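Local coordinates for Ufm1-specific protease (Caenorhabditis elegans, PDB 5EJJ), which cleaves the peptide bond after the C-terminal glycine of the ubiquitin-like modifier Ufm1, acting as a thiol protease that also supports delivery of odorant receptors to cilia, at residues Y164-A167 against E168-L171; G250-S253 against L254-Y257. All coordinates share one frame; numbering follows the deposited sequence.

Contact 1: Y164-A167 against E168-L171; sequences YLNA and EHGL
E168 packs its CB against N166 OD1 at 3.8 Å as the chain starts to turn back on the strand it has just left; its side chain runs on extended past CG. H169 follows, and here the side chains of N166 and H169 come together. OD1 of N166 lies at the edge of the imidazole, in the ring plane, 3.3 Å from H169 CD2, and the same oxygen is 2.9 Å from the H169 backbone N. With CG anti to the backbone N (chi1 177°), N166 holds its amide over the turn, the amide plane tilted 38° to the ring. Its other branch, ND2, bonds to the carbonyl of E201 in the next strand, while the H169 ring meets F189 edge-to-face. An alanine in place of N166 would probably leave the E201 carbonyl without this donor and the H169 edge without its oxygen neighbour. G170 takes positive phi, 63°, and its N gives a weak hydrogen bond to A167 O (3.3 Å). L171 begins the returning strand: N166 N reaches L171 O at 2.8 Å, L171 N reaches N166 O at 2.9 Å, and the two CB atoms touch at 3.8 Å on one face. Since G170 and L171 both oppose N166, this is a G1 beta bulge closing a tight antiparallel hairpin.

Contact 2: G250-S253 against L254-Y257; sequences GDSS and LDLY
S252 and D255 exchange hydrogen bonds across the first turn of the helix. The firmer one runs from S252 N to D255 OD2, 3.2 Å and nearly straight at 166°; the oxygen is met on its anti side, with the donor 16° out of the carboxylate plane. In return D255 N gives a weak bond to S252 OG (3.3 Å), and the same hydroxyl donates weakly to D255 OD2. A chi1 of 78° tucks OG between the backbone N and carbonyl carbon of S252, where it can face both the amide and the carboxylate of D255. This reciprocal pairing is a capping box with S252 as N-cap, and it gives an early amide of helix 253-280 a side-chain acceptor that no preceding turn could supply. Backbone bonds then take over: L256 N donates to S252 O at 3.0 Å, while the link from Y257 N to S253 O is weak.

Van der Waals contacts fill in beside the hydrogen bonds. CB of D251 lies 3.5 Å from CB of D255, with the carboxylates turned apart: D251 OD1 forms a salt bridge with R259, one helical turn beyond D255. The CD2 methyl of L256 lies against the other carboxylate oxygen, D251 OD2, at 3.6 Å, the two side chains crossing at about a right angle, and the same methyl lies against the S252 carbonyl.

Two more polar ends find partners elsewhere in the chain, S253 OG bonding with Q176 and with the amide of Q182, and Y257 OH with the carbonyl of F160.

In the fold
Coming from the N terminus, the chain reaches contact 1 first: it closes the tight turn between strands 163-166 and 171-173, the latter an outermost strand of the mixed five-stranded sheet. Strand 199-205 follows on the other side of 163-166, and strand 235-247 later forms the opposite edge. From there a loop leads into contact 2, which starts helix 253-280. The two contacts are in series, neither enclosing nor crossing the other, and their centres lie 15 Å apart with nearest atoms about 6 Å apart. The chain just beyond contact 1 links them: Q176, Q182 and Y185, after strand 171-173, bond to D251 and S253, bringing the helix start beside that edge.

Contact 1: Y164-A167 against E168-L171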
loop_
_atom_site.group_PDB
_atom_site.type_symbol
_atom_site.label_atom_id
_atom_site.label_comp_id
_atom_site.label_asym_id
_atom_site.label_seq_id
_atom_site.Cartn_x
_atom_site.Cartn_y
_atom_site.Cartn_z
ATOM N N TYR A 164 -5.128 -17.994 -18.572
ATOM C CA TYR A 164 -4.550 -17.960 -17.238
ATOM C C TYR A 164 -5.040 -19.179 -16.485
ATOM O O TYR A 164 -6.229 -19.514 -16.512
ATOM C CB TYR A 164 -4.908 -16.663 -16.493
ATOM C CG TYR A 164 -4.581 -15.390 -17.255
ATOM C CD1 TYR A 164 -5.485 -14.861 -18.176
ATOM C CD2 TYR A 164 -3.365 -14.719 -17.054
ATOM C CE1 TYR A 164 -5.196 -13.719 -18.873
ATOM C CE2 TYR A 164 -3.063 -13.571 -17.754
ATOM C CZ TYR A 164 -3.989 -13.080 -18.659
ATOM O OH TYR A 164 -3.711 -11.933 -19.347
ATOM N N LEU A 165 -4.119 -19.829 -15.794
ATOM C CA LEU A 165 -4.403 -21.127 -15.247
ATOM C C LEU A 165 -3.882 -21.260 -13.824
ATOM O O LEU A 165 -2.724 -20.940 -13.557
ATOM C CB LEU A 165 -3.739 -22.162 -16.138
ATOM C CG LEU A 165 -4.229 -23.578 -15.907
ATOM C CD1 LEU A 165 -5.557 -23.786 -16.681
ATOM C CD2 LEU A 165 -3.115 -24.573 -16.272
ATOM N N ASN A 166 -4.741 -21.710 -12.909
ATOM C CA ASN A 166 -4.310 -22.071 -11.558
ATOM C C ASN A 166 -4.541 -23.557 -11.401
ATOM O O ASN A 166 -5.679 -24.024 -11.512
ATOM C CB ASN A 166 -5.094 -21.312 -10.480
ATOM C CG ASN A 166 -4.705 -21.741 -9.050
ATOM O OD1 ASN A 166 -5.058 -22.826 -8.601
ATOM N ND2 ASN A 166 -3.983 -20.886 -8.341
ATOM N N ALA A 167 -3.475 -24.307 -11.140
ATOM C CA ALA A 167 -3.576 -25.763 -11.135
ATOM C C ALA A 167 -4.039 -26.335 -9.795
ATOM O O ALA A 167 -4.826 -27.286 -9.769
ATOM C CB ALA A 167 -2.266 -26.390 -11.571
ATOM N N GLU A 168 -3.570 -25.742 -8.698
ATOM C CA GLU A 168 -3.972 -26.133 -7.343
ATOM C C GLU A 168 -5.478 -25.998 -7.078
ATOM O O GLU A 168 -5.961 -26.383 -6.028
ATOM C CB GLU A 168 -3.204 -25.289 -6.313
ATOM C CG GLU A 168 -3.261 -25.792 -4.859
ATOM C CD GLU A 168 -2.906 -24.707 -3.846
ATOM O OE1 GLU A 168 -2.611 -23.574 -4.286
ATOM O OE2 GLU A 168 -2.923 -24.976 -2.618
ATOM N N HIS A 169 -6.224 -25.440 -8.014
ATOM C CA HIS A 169 -7.652 -25.294 -7.813
ATOM C C HIS A 169 -8.416 -25.534 -9.097
ATOM O O HIS A 169 -9.641 -25.437 -9.116
ATOM C CB HIS A 169 -7.981 -23.904 -7.293
ATOM C CG HIS A 169 -7.411 -23.611 -5.942
ATOM N ND1 HIS A 169 -8.037 -23.985 -4.774
ATOM C CD2 HIS A 169 -6.283 -22.959 -5.571
ATOM C CE1 HIS A 169 -7.316 -23.583 -3.742
ATOM N NE2 HIS A 169 -6.248 -22.953 -4.198
ATOM N N GLY A 170 -7.705 -25.831 -10.179
ATOM C CA GLY A 170 -8.376 -26.146 -11.429
ATOM C C GLY A 170 -9.182 -24.978 -11.969
ATOM O O GLY A 170 -10.342 -25.107 -12.380
ATOM N N LEU A 171 -8.532 -23.822 -11.960
ATOM C CA LEU A 171 -9.127 -22.580 -12.402
ATOM C C LEU A 171 -8.538 -22.199 -13.747
ATOM O O LEU A 171 -7.313 -22.250 -13.946
ATOM C CB LEU A 171 -8.821 -21.496 -11.375
ATOM C CG LEU A 171 -9.481 -21.772 -10.033
ATOM C CD1 LEU A 171 -9.195 -20.661 -9.052
ATOM C CD2 LEU A 171 -10.962 -21.919 -10.296
#

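Contact 2: G250-S253 against L254-Y257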
loop_
_atom_site.group_PDB
_atom_site.type_symbol
_atom_site.label_atom_id
_atom_site.label_comp_id
_atom_site.label_asym_id
_atom_site.label_seq_id
_atom_site.Cartn_x
_atom_site.Cartn_y
_atom_site.Cartn_z
ATOM N N GLY A 250 -18.964 -12.440 -6.969
ATOM C CA GLY A 250 -20.171 -12.469 -7.758
ATOM C C GLY A 250 -20.001 -12.339 -9.255
ATOM O O GLY A 250 -20.999 -12.371 -9.973
ATOM N N ASP A 251 -18.778 -12.183 -9.757
ATOM C CA ASP A 251 -18.633 -12.069 -11.225
ATOM C C ASP A 251 -18.282 -13.365 -11.952
ATOM O O ASP A 251 -17.705 -14.286 -11.370
ATOM C CB ASP A 251 -17.767 -10.878 -11.699
ATOM C CG ASP A 251 -16.445 -10.769 -10.964
ATOM O OD1 ASP A 251 -15.902 -9.645 -10.917
ATOM O OD2 ASP A 251 -15.943 -11.784 -10.433
ATOM N N SER A 252 -18.678 -13.407 -13.225
ATOM C CA SER A 252 -18.612 -14.606 -14.047
ATOM C C SER A 252 -17.262 -14.723 -14.685
ATOM O O SER A 252 -16.635 -13.715 -14.985
ATOM C CB SER A 252 -19.679 -14.568 -15.152
ATOM O OG SER A 252 -19.325 -13.729 -16.249
ATOM N N SER A 253 -16.827 -15.962 -14.901
ATOM C CA SER A 253 -15.568 -16.265 -15.589
ATOM C C SER A 253 -15.384 -15.353 -16.802
ATOM O O SER A 253 -14.269 -14.978 -17.120
ATOM C CB SER A 253 -15.510 -17.749 -16.003
ATOM O OG SER A 253 -16.359 -18.040 -17.119
ATOM N N LEU A 254 -16.478 -14.968 -17.455
ATOM C CA LEU A 254 -16.379 -14.008 -18.544
ATOM C C LEU A 254 -15.896 -12.641 -18.064
ATOM O O LEU A 254 -14.979 -12.054 -18.644
ATOM C CB LEU A 254 -17.709 -13.841 -19.264
ATOM C CG LEU A 254 -17.578 -12.933 -20.488
ATOM C CD1 LEU A 254 -16.687 -13.568 -21.535
ATOM C CD2 LEU A 254 -18.921 -12.607 -21.086
ATOM N N ASP A 255 -16.536 -12.135 -17.011
ATOM C CA ASP A 255 -16.163 -10.861 -16.406
ATOM C C ASP A 255 -14.689 -10.887 -16.018
ATOM O O ASP A 255 -13.983 -9.895 -16.206
ATOM C CB ASP A 255 -17.006 -10.587 -15.154
ATOM C CG ASP A 255 -18.452 -10.176 -15.469
ATOM O OD1 ASP A 255 -18.667 -9.327 -16.379
ATOM O OD2 ASP A 255 -19.371 -10.697 -14.776
ATOM N N LEU A 256 -14.228 -12.018 -15.477
ATOM C CA LEU A 256 -12.827 -12.163 -15.097
ATOM C C LEU A 256 -11.924 -12.017 -16.302
ATOM O O LEU A 256 -10.821 -11.519 -16.193
ATOM C CB LEU A 256 -12.549 -13.528 -14.474
ATOM C CG LEU A 256 -12.898 -13.855 -13.025
ATOM C CD1 LEU A 256 -12.246 -12.922 -12.011
ATOM C CD2 LEU A 256 -14.376 -13.846 -12.875
ATOM N N TYR A 257 -12.379 -12.484 -17.456
ATOM C CA TYR A 257 -11.525 -12.495 -18.636
ATOM C C TYR A 257 -11.360 -11.091 -19.203
ATOM O O TYR A 257 -10.232 -10.665 -19.485
ATOM C CB TYR A 257 -12.042 -13.474 -19.690
ATOM C CG TYR A 257 -11.576 -13.156 -21.094
ATOM C CD1 TYR A 257 -10.319 -13.564 -21.539
ATOM C CD2 TYR A 257 -12.396 -12.450 -21.977
ATOM C CE1 TYR A 257 -9.890 -13.270 -22.819
ATOM C CE2 TYR A 257 -11.974 -12.143 -23.247
ATOM C CZ TYR A 257 -10.723 -12.558 -23.666
ATOM O OH TYR A 257 -10.299 -12.261 -24.936
#